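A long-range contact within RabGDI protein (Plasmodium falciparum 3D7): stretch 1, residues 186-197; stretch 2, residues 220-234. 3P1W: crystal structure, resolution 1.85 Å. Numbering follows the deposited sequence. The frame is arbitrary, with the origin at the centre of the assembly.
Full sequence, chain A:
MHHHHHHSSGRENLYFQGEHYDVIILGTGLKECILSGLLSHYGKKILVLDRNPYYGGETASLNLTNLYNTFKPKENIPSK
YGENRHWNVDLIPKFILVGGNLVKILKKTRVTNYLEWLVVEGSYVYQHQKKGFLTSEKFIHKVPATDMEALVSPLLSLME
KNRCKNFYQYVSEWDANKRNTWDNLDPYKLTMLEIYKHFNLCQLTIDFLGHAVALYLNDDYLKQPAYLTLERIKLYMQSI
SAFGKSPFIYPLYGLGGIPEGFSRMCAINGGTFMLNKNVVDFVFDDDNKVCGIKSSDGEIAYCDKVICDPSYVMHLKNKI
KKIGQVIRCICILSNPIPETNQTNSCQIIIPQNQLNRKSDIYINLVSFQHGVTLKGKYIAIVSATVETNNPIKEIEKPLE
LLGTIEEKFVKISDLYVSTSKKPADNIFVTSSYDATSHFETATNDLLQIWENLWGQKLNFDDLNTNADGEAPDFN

Stretch 1, residues 186-197: DPYKLTMLEIYK
Stretch 2 220-234: DYLKQPAYLTLERIK

Two loops meet just before each enters a helix, and their backbones satisfy one another. Thr 191 (phi/psi -82/165) pairs with Pro 225 (-55/143) in a single beta bridge, CA to CA 4.2 Å. Ala 226 N donates to Leu 190 O (2.9 Å), and Met 192 N to Gln 224 O (3.1 Å). Further along, Leu 193 N donates to Leu 222 O (3.2 Å), while at the other end Tyr 227 N reaches Pro 187 O (3.0 Å). Amides in the first turn of a helix lack partners within it; here Met 192, Leu 193 and Tyr 227 find carbonyls in the other stretch. Pro 225 lacks an amide hydrogen, but the bridge uses its neighbours' polar atoms, Ala 226 N and Gln 224 O; its CA makes a CA-H...O contact with Leu 190 O (3.5 Å).

Thr 191 caps helix 192-197. With chi1 p, its OG1 accepts from Glu 194 N (3.2 Å); in return Thr 191 N donates to Glu 194 OE2 (3.2 Å), the carboxylate folding back with chi1 m, chi2 t and chi3 87°. Before this, Asp 186 OD1 accepts from Tyr 188 N (2.9 Å), and Asp 186 O from Leu 190 N (2.9 Å), closing a turn.

Helices 192-197 and 226-234 run at 66°, their axes 9.4 Å apart at closest approach. Met 192 (t, p, t) sits as a knob among Ala 226, Thr 229, Leu 230 and Ile 233; its flexible thioether reaches Thr 229 CB with SD (3.6 Å) and Leu 230 CD2 with CE (4.0 Å). Small Ala 226 allows close approach, its CB lying 3.4 Å from Ile 195 CG1.

Tyr 196 (chi1 m) and Tyr 221 (p) bury their rings but join their hydroxyls, OH to OH 2.9 Å, in a hydrogen bond. Leu 222 CD2 packs at the Tyr 196 ring edge, 3.5 Å from CE2. The rings of Tyr 188 (m) and Tyr 227 (p) meet obliquely, planes at 31°, with CD1 of Tyr 188 3.5 Å from CD2 of Tyr 227.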

# COMPACT_ATOMS: atom_id res chain seq x y z
N ASP A 186 5.64 20.87 24.24
CA ASP A 186 4.24 20.43 24.21
C ASP A 186 3.88 19.96 22.79
O ASP A 186 3.77 20.78 21.89
CB ASP A 186 3.30 21.58 24.64
CG ASP A 186 1.84 21.15 24.80
OD1 ASP A 186 1.40 20.16 24.17
OD2 ASP A 186 1.10 21.82 25.55
N PRO A 187 3.68 18.64 22.59
CA PRO A 187 3.41 18.14 21.23
C PRO A 187 1.98 18.38 20.75
O PRO A 187 1.69 18.12 19.56
CB PRO A 187 3.69 16.65 21.36
CG PRO A 187 3.30 16.32 22.76
CD PRO A 187 3.64 17.55 23.59
N TYR A 188 1.09 18.83 21.64
CA TYR A 188 -0.29 19.17 21.27
C TYR A 188 -0.44 20.63 20.87
O TYR A 188 -1.38 20.98 20.17
CB TYR A 188 -1.27 18.81 22.40
CG TYR A 188 -1.19 17.35 22.73
CD1 TYR A 188 -1.96 16.41 22.04
CD2 TYR A 188 -0.31 16.89 23.71
CE1 TYR A 188 -1.86 15.06 22.33
CE2 TYR A 188 -0.21 15.54 24.00
CZ TYR A 188 -0.99 14.64 23.32
OH TYR A 188 -0.88 13.30 23.61
N LYS A 189 0.50 21.46 21.30
CA LYS A 189 0.48 22.90 21.01
C LYS A 189 1.48 23.26 19.92
O LYS A 189 1.17 24.03 19.00
CB LYS A 189 0.74 23.71 22.30
N LEU A 190 2.69 22.69 19.99
CA LEU A 190 3.70 22.93 18.97
C LEU A 190 3.41 22.10 17.73
O LEU A 190 2.89 20.98 17.82
CB LEU A 190 5.09 22.60 19.49
CG LEU A 190 5.60 23.34 20.73
CD1 LEU A 190 7.06 23.00 20.95
CD2 LEU A 190 5.41 24.85 20.60
N THR A 191 3.77 22.65 16.57
CA THR A 191 3.68 21.92 15.31
C THR A 191 4.90 21.03 15.13
O THR A 191 5.91 21.20 15.81
CB THR A 191 3.60 22.87 14.11
OG1 THR A 191 4.84 23.58 13.98
CG2 THR A 191 2.44 23.86 14.25
N MET A 192 4.84 20.07 14.20
CA MET A 192 6.02 19.24 13.97
C MET A 192 7.20 20.08 13.50
O MET A 192 8.34 19.77 13.82
CB MET A 192 5.75 18.12 12.96
CG MET A 192 6.89 17.09 12.91
SD MET A 192 7.11 16.26 14.50
CE MET A 192 8.77 15.63 14.39
N LEU A 193 6.92 21.13 12.73
CA LEU A 193 7.98 21.99 12.21
C LEU A 193 8.74 22.65 13.36
O LEU A 193 9.96 22.73 13.34
CB LEU A 193 7.40 23.06 11.27
CG LEU A 193 8.40 24.12 10.77
CD1 LEU A 193 9.51 23.49 9.96
CD2 LEU A 193 7.71 25.23 9.98
N GLU A 194 8.01 23.09 14.38
CA GLU A 194 8.65 23.69 15.55
C GLU A 194 9.53 22.66 16.27
O GLU A 194 10.60 23.01 16.76
CB GLU A 194 7.62 24.32 16.49
CG GLU A 194 6.95 25.56 15.89
CD GLU A 194 5.84 26.11 16.76
OE1 GLU A 194 6.13 26.93 17.66
OE2 GLU A 194 4.67 25.75 16.55
N ILE A 195 9.11 21.39 16.28
CA ILE A 195 9.94 20.33 16.87
C ILE A 195 11.21 20.10 16.05
O ILE A 195 12.29 19.94 16.62
CB ILE A 195 9.19 18.99 16.99
CG1 ILE A 195 8.01 19.09 17.97
CG2 ILE A 195 10.16 17.88 17.43
CD1 ILE A 195 8.43 19.36 19.42
N TYR A 196 11.10 20.07 14.72
CA TYR A 196 12.27 19.96 13.86
C TYR A 196 13.27 21.10 14.14
O TYR A 196 14.45 20.86 14.34
CB TYR A 196 11.89 19.98 12.38
CG TYR A 196 11.26 18.72 11.81
CD1 TYR A 196 11.71 17.44 12.19
CD2 TYR A 196 10.26 18.80 10.85
CE1 TYR A 196 11.16 16.28 11.62
CE2 TYR A 196 9.70 17.65 10.28
CZ TYR A 196 10.14 16.39 10.67
OH TYR A 196 9.58 15.26 10.09
N LYS A 197 12.76 22.33 14.11
CA LYS A 197 13.56 23.53 14.39
C LYS A 197 14.22 23.49 15.77
O LYS A 197 15.32 24.02 15.93
CB LYS A 197 12.71 24.80 14.27
CG LYS A 197 12.35 25.16 12.83
CD LYS A 197 11.35 26.33 12.75
N ASP A 220 2.12 18.68 4.46
CA ASP A 220 1.04 19.31 5.27
C ASP A 220 1.23 19.08 6.78
O ASP A 220 0.89 19.94 7.59
CB ASP A 220 -0.35 18.80 4.85
CG ASP A 220 -0.73 19.20 3.42
OD1 ASP A 220 -0.03 20.01 2.79
OD2 ASP A 220 -1.75 18.70 2.94
N TYR A 221 1.77 17.92 7.15
CA TYR A 221 2.00 17.59 8.57
C TYR A 221 2.84 18.63 9.32
O TYR A 221 2.71 18.73 10.54
CB TYR A 221 2.66 16.21 8.74
CG TYR A 221 4.14 16.20 8.44
CD1 TYR A 221 5.08 16.39 9.45
CD2 TYR A 221 4.61 16.03 7.15
CE1 TYR A 221 6.42 16.37 9.19
CE2 TYR A 221 5.97 16.03 6.87
CZ TYR A 221 6.88 16.20 7.90
OH TYR A 221 8.23 16.22 7.66
N LEU A 222 3.68 19.37 8.60
CA LEU A 222 4.58 20.36 9.20
C LEU A 222 3.81 21.38 10.01
O LEU A 222 4.29 21.82 11.05
CB LEU A 222 5.41 21.08 8.13
CG LEU A 222 6.56 20.28 7.49
CD1 LEU A 222 7.22 21.11 6.39
CD2 LEU A 222 7.60 19.85 8.52
N LYS A 223 2.63 21.74 9.53
CA LYS A 223 1.79 22.75 10.17
C LYS A 223 0.82 22.17 11.21
O LYS A 223 0.20 22.91 11.94
CB LYS A 223 1.00 23.51 9.10
CG LYS A 223 1.91 24.26 8.13
CD LYS A 223 1.13 24.93 6.99
CE LYS A 223 1.81 26.26 6.59
NZ LYS A 223 1.13 26.92 5.44
N GLN A 224 0.70 20.85 11.25
CA GLN A 224 -0.16 20.16 12.21
C GLN A 224 0.57 19.91 13.54
O GLN A 224 1.80 19.93 13.59
CB GLN A 224 -0.62 18.82 11.63
CG GLN A 224 -1.44 18.93 10.36
CD GLN A 224 -1.96 17.58 9.87
OE1 GLN A 224 -1.19 16.63 9.68
NE2 GLN A 224 -3.27 17.48 9.67
N PRO A 225 -0.20 19.65 14.62
CA PRO A 225 0.42 19.34 15.92
C PRO A 225 1.43 18.18 15.89
O PRO A 225 1.20 17.19 15.19
CB PRO A 225 -0.78 18.99 16.80
CG PRO A 225 -1.91 19.80 16.22
CD PRO A 225 -1.67 19.74 14.73
N ALA A 226 2.50 18.32 16.67
CA ALA A 226 3.67 17.42 16.59
C ALA A 226 3.37 15.96 16.95
O ALA A 226 3.90 15.06 16.31
CB ALA A 226 4.80 17.95 17.47
N TYR A 227 2.52 15.73 17.96
CA TYR A 227 2.27 14.36 18.47
C TYR A 227 1.89 13.35 17.38
O TYR A 227 2.27 12.18 17.45
CB TYR A 227 1.21 14.35 19.59
CG TYR A 227 -0.24 14.48 19.13
CD1 TYR A 227 -1.07 13.37 19.08
CD2 TYR A 227 -0.79 15.72 18.80
CE1 TYR A 227 -2.40 13.49 18.68
CE2 TYR A 227 -2.11 15.85 18.41
CZ TYR A 227 -2.91 14.74 18.35
OH TYR A 227 -4.23 14.86 17.96
N LEU A 228 1.12 13.81 16.40
CA LEU A 228 0.69 12.96 15.28
C LEU A 228 1.90 12.37 14.56
O LEU A 228 1.93 11.18 14.23
CB LEU A 228 -0.15 13.78 14.30
CG LEU A 228 -1.49 14.32 14.81
CD1 LEU A 228 -1.86 15.63 14.05
CD2 LEU A 228 -2.59 13.26 14.71
N THR A 229 2.92 13.20 14.36
CA THR A 229 4.08 12.80 13.60
C THR A 229 5.08 12.05 14.48
O THR A 229 5.67 11.05 14.06
CB THR A 229 4.73 14.02 12.94
OG1 THR A 229 3.79 14.63 12.04
CG2 THR A 229 5.98 13.62 12.17
N LEU A 230 5.23 12.49 15.72
CA LEU A 230 6.10 11.79 16.64
C LEU A 230 5.65 10.34 16.81
O LEU A 230 6.48 9.44 16.85
CB LEU A 230 6.15 12.52 18.00
CG LEU A 230 6.88 13.87 17.98
CD1 LEU A 230 6.57 14.68 19.26
CD2 LEU A 230 8.39 13.68 17.83
N GLU A 231 4.34 10.11 16.91
CA GLU A 231 3.82 8.75 17.07
C GLU A 231 4.18 7.88 15.88
O GLU A 231 4.54 6.73 16.02
CB GLU A 231 2.29 8.76 17.25
CG GLU A 231 1.81 9.28 18.59
CD GLU A 231 1.98 8.28 19.73
OE1 GLU A 231 2.77 7.32 19.61
OE2 GLU A 231 1.32 8.48 20.77
N ARG A 232 4.08 8.46 14.69
CA ARG A 232 4.36 7.74 13.46
C ARG A 232 5.84 7.42 13.33
O ARG A 232 6.22 6.31 12.95
CB ARG A 232 3.89 8.56 12.26
CG ARG A 232 2.36 8.61 12.15
CD ARG A 232 1.93 9.62 11.15
NE ARG A 232 2.19 9.19 9.78
CZ ARG A 232 1.37 8.42 9.06
NH1 ARG A 232 0.21 7.98 9.55
NH2 ARG A 232 1.71 8.09 7.83
N ILE A 233 6.69 8.39 13.64
CA ILE A 233 8.14 8.18 13.63
C ILE A 233 8.51 7.12 14.67
O ILE A 233 9.22 6.17 14.37
CB ILE A 233 8.94 9.49 13.83
CG1 ILE A 233 8.66 10.43 12.66
CG2 ILE A 233 10.46 9.21 13.90
CD1 ILE A 233 9.38 11.77 12.72
N LYS A 234 7.96 7.25 15.88
CA LYS A 234 8.19 6.22 16.90
C LYS A 234 7.73 4.84 16.45
O LYS A 234 8.42 3.85 16.67
CB LYS A 234 7.51 6.59 18.23
CG LYS A 234 8.12 5.82 19.40
CD LYS A 234 7.63 6.33 20.75
CE LYS A 234 6.16 6.03 20.96
NZ LYS A 234 5.83 4.60 20.68